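Side-chain contact in HMG box-containing protein 1 (Homo sapiens, PDB 3QVE), which represses transcription by binding the promoters of its target genes and takes part in control of the cell cycle and the Wnt pathway: residues L62-S67 with V125-V130. Residues are numbered along the deposited sequence; the frame is centred on the assembly and turned at random. Where two conformers were deposited one is given.
Sequences LSHEES and VHIGDV. With SO4 (sulfate ion), chain D; EDO (1,2-ethanediol), chain G.
Sulfate oxygen O4 is gripped from both segments: the backbone N of I127 gives it a nearly straight hydrogen bond of 2.8 Å, and H64 NE2 reaches it from the strand at 3.2 Å through a bent hydrogen bond (N-H...O 139°). The same NE2 points more directly at sulfate O1, 3.1 Å away, so its N-H is shared between two oxygens. From the loop, H126 ND1 holds O3 at 2.6 Å. Both imidazoles meet the anion edge-on, with the sulfur close to the plane of each ring, and the ion, probably picked up from the crystallisation liquor, bridges 62-67 and 125-130. Its negative charge would favour protonated histidines here, although their charge is not seen.

Within the AXH domain this surface contact joins strand 59-69 of the antiparallel sheet to the loop between strands 123-124 and 130-131. Beside the sulfate bridge the direct contact is van der Waals and rests on I127. Its CG1 lies at the edge of the H64 ring, 3.7 Å from CD2, while CG2 settles 3.6 Å from the carbonyl O of L62. That split follows from chi1 (-67°), which sets CG1 beside the backbone N, on the sulfate's side, and CG2 anti to it. F109 also meets the H64 ring, the two planes inclined at about 55°.

The strand carries a classic beta bulge, L62 and S63 both facing T78 on strand 72-80. The loop makes a type II turn from H126 to D129, with G128 at a positive phi, where a CB would be jammed against the carbonyl O of I127, and D129 N bonded to H126 O. D129 OD2 braces the turn by accepting the N-H of H126 (N to OD2 2.8 Å) from above the carboxylate plane, and the same oxygen forms a salt bridge with K104.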
ATOM      1  N   LEU A  62     -10.187   1.092   3.173  1.00 23.94           N
ATOM      2  CA  LEU A  62     -11.388   1.681   3.707  1.00 27.50           C
ATOM      3  C   LEU A  62     -11.830   2.915   2.916  1.00 25.86           C
ATOM      4  O   LEU A  62     -13.019   3.251   2.898  1.00 27.90           O
ATOM      5  CB  LEU A  62     -11.176   2.119   5.172  1.00 27.02           C
ATOM      6  CG  LEU A  62     -10.901   1.058   6.243  1.00 34.59           C
ATOM      7  CD1 LEU A  62     -10.926   1.714   7.653  1.00 24.82           C
ATOM      8  CD2 LEU A  62     -11.868  -0.132   6.157  1.00 28.65           C
ATOM      9  N   SER A  63     -10.884   3.635   2.354  1.00 24.00           N
ATOM     10  CA  SER A  63     -11.177   4.909   1.712  1.00 25.17           C
ATOM     11  C   SER A  63     -10.101   5.328   0.757  1.00 28.15           C
ATOM     12  O   SER A  63      -8.932   4.903   0.892  1.00 26.75           O
ATOM     13  CB  SER A  63     -11.424   6.015   2.738  1.00 29.30           C
ATOM     14  OG  SER A  63     -10.230   6.443   3.332  1.00 30.08           O
ATOM     15  N   HIS A  64     -10.478   6.141  -0.244  1.00 23.92           N
ATOM     16  CA  HIS A  64      -9.504   6.619  -1.230  1.00 23.68           C
ATOM     17  C   HIS A  64      -9.899   7.959  -1.791  1.00 25.75           C
ATOM     18  O   HIS A  64     -11.067   8.281  -1.856  1.00 26.95           O
ATOM     19  CB  HIS A  64      -9.352   5.607  -2.386  1.00 26.80           C
ATOM     20  CG  HIS A  64     -10.644   5.295  -3.108  1.00 27.64           C
ATOM     21  ND1 HIS A  64     -11.125   6.061  -4.154  1.00 32.31           N
ATOM     22  CD2 HIS A  64     -11.544   4.295  -2.933  1.00 34.22           C
ATOM     23  CE1 HIS A  64     -12.286   5.559  -4.564  1.00 31.16           C
ATOM     24  NE2 HIS A  64     -12.558   4.485  -3.839  1.00 31.96           N
ATOM     25  N   GLU A  65      -8.908   8.715  -2.226  1.00 23.72           N
ATOM     26  CA  GLU A  65      -9.135   9.963  -2.912  1.00 24.44           C
ATOM     27  C   GLU A  65      -7.864  10.229  -3.715  1.00 24.46           C
ATOM     28  O   GLU A  65      -6.863   9.544  -3.567  1.00 24.13           O
ATOM     29  CB  GLU A  65      -9.327  11.109  -1.901  1.00 27.15           C
ATOM     30  CG  GLU A  65      -8.108  11.342  -1.014  1.00 31.18           C
ATOM     31  CD  GLU A  65      -8.365  12.351   0.125  1.00 34.07           C
ATOM     32  OE1 GLU A  65      -9.501  12.707   0.347  1.00 41.30           O
ATOM     33  OE2 GLU A  65      -7.413  12.798   0.791  1.00 48.13           O
ATOM     34  N   GLU A  66      -7.913  11.257  -4.541  1.00 22.23           N
ATOM     35  CA  GLU A  66      -6.839  11.665  -5.412  1.00 30.11           C
ATOM     36  C   GLU A  66      -6.542  13.082  -5.094  1.00 32.46           C
ATOM     37  O   GLU A  66      -7.441  13.850  -4.732  1.00 30.52           O
ATOM     38  CB  GLU A  66      -7.311  11.626  -6.874  1.00 32.18           C
ATOM     39  CG  GLU A  66      -6.583  10.598  -7.591  1.00 44.19           C
ATOM     40  CD  GLU A  66      -6.961  10.466  -9.041  1.00 48.09           C
ATOM     41  OE1 GLU A  66      -7.770   9.557  -9.319  1.00 44.70           O
ATOM     42  OE2 GLU A  66      -6.387  11.213  -9.862  1.00 50.37           O
ATOM     43  N   SER A  67      -5.285  13.444  -5.272  1.00 29.37           N
ATOM     44  CA  SER A  67      -4.798  14.769  -4.903  1.00 32.13           C
ATOM     45  C   SER A  67      -3.631  15.130  -5.813  1.00 30.47           C
ATOM     46  O   SER A  67      -3.202  14.322  -6.612  1.00 28.68           O
ATOM     47  CB  SER A  67      -4.314  14.692  -3.445  1.00 35.15           C
ATOM     48  OG  SER A  67      -4.212  15.969  -2.905  1.00 52.09           O
ATOM     49  N   VAL A 125      -9.353  -1.898  -8.219  1.00 27.87           N
ATOM     50  CA  VAL A 125      -9.382  -1.968  -6.756  0.50 27.87           C
ATOM     51  C   VAL A 125     -10.676  -1.365  -6.263  1.00 28.49           C
ATOM     52  O   VAL A 125     -11.143  -0.378  -6.833  1.00 27.20           O
ATOM     53  CB  VAL A 125      -8.241  -1.142  -6.104  0.50 29.75           C
ATOM     54  CG1 VAL A 125      -8.380  -1.114  -4.559  0.50 29.06           C
ATOM     55  CG2 VAL A 125      -6.865  -1.677  -6.494  0.50 22.01           C
ATOM     56  N   HIS A 126     -11.260  -1.931  -5.211  1.00 27.12           N
ATOM     57  CA  HIS A 126     -12.409  -1.278  -4.522  1.00 25.24           C
ATOM     58  C   HIS A 126     -12.271  -1.329  -3.010  1.00 27.85           C
ATOM     59  O   HIS A 126     -11.613  -2.238  -2.457  1.00 26.87           O
ATOM     60  CB  HIS A 126     -13.730  -1.986  -4.840  1.00 30.91           C
ATOM     61  CG  HIS A 126     -14.071  -1.972  -6.293  1.00 35.21           C
ATOM     62  ND1 HIS A 126     -14.497  -0.836  -6.948  1.00 37.71           N
ATOM     63  CD2 HIS A 126     -13.970  -2.939  -7.233  1.00 36.80           C
ATOM     64  CE1 HIS A 126     -14.674  -1.114  -8.228  1.00 39.00           C
ATOM     65  NE2 HIS A 126     -14.368  -2.385  -8.425  1.00 33.89           N
ATOM     66  N   ILE A 127     -12.970  -0.406  -2.353  1.00 28.01           N
ATOM     67  CA  ILE A 127     -13.112  -0.416  -0.896  1.00 31.32           C
ATOM     68  C   ILE A 127     -13.559  -1.823  -0.443  1.00 32.21           C
ATOM     69  O   ILE A 127     -14.418  -2.477  -1.063  1.00 30.50           O
ATOM     70  CB  ILE A 127     -14.078   0.673  -0.425  1.00 33.61           C
ATOM     71  CG1 ILE A 127     -13.473   2.068  -0.708  1.00 30.76           C
ATOM     72  CG2 ILE A 127     -14.410   0.477   1.087  1.00 28.36           C
ATOM     73  CD1 ILE A 127     -14.444   3.264  -0.555  1.00 31.63           C
ATOM     74  N   GLY A 128     -12.924  -2.310   0.603  1.00 28.87           N
ATOM     75  CA  GLY A 128     -13.148  -3.664   1.067  1.00 29.28           C
ATOM     76  C   GLY A 128     -12.045  -4.617   0.671  1.00 29.47           C
ATOM     77  O   GLY A 128     -11.872  -5.630   1.318  1.00 30.83           O
ATOM     78  N   ASP A 129     -11.324  -4.332  -0.420  1.00 29.03           N
ATOM     79  CA  ASP A 129     -10.242  -5.211  -0.847  1.00 27.65           C
ATOM     80  C   ASP A 129      -9.154  -5.327   0.227  1.00 28.04           C
ATOM     81  O   ASP A 129      -8.719  -4.334   0.812  1.00 25.79           O
ATOM     82  CB  ASP A 129      -9.638  -4.722  -2.180  1.00 28.62           C
ATOM     83  CG  ASP A 129     -10.594  -4.951  -3.395  1.00 32.46           C
ATOM     84  OD1 ASP A 129     -11.653  -5.592  -3.239  1.00 31.36           O
ATOM     85  OD2 ASP A 129     -10.279  -4.489  -4.503  1.00 30.21           O
ATOM     86  N   VAL A 130      -8.705  -6.557   0.457  1.00 25.34           N
ATOM     87  CA  VAL A 130      -7.633  -6.811   1.390  1.00 25.38           C
ATOM     88  C   VAL A 130      -6.356  -6.961   0.586  1.00 24.30           C
ATOM     89  O   VAL A 130      -6.172  -7.920  -0.197  1.00 22.11           O
ATOM     90  CB  VAL A 130      -7.925  -8.039   2.270  1.00 28.67           C
ATOM     91  CG1 VAL A 130      -6.676  -8.398   3.132  1.00 29.22           C
ATOM     92  CG2 VAL A 130      -9.199  -7.799   3.123  1.00 24.51           C
TER
HETATM   93  S   SO4 D   2     -15.255   1.884  -4.515  1.00 39.91           S
HETATM   94  O1  SO4 D   2     -15.399   3.315  -4.369  1.00 42.48           O
HETATM   95  O2  SO4 D   2     -16.146   1.115  -3.675  1.00 53.55           O
HETATM   96  O3  SO4 D   2     -15.254   1.465  -5.907  1.00 50.03           O
HETATM   97  O4  SO4 D   2     -13.934   1.568  -4.045  1.00 47.90           O
HETATM   98  C1  EDO G   8      -8.238   8.471   2.249  1.00 37.13           C
HETATM   99  O1  EDO G   8      -9.404   8.968   2.941  1.00 62.00           O
HETATM  100  C2  EDO G   8      -7.052   9.018   3.041  1.00 47.12           C
HETATM  101  O2  EDO G   8      -7.135  10.450   3.294  1.00 52.93           O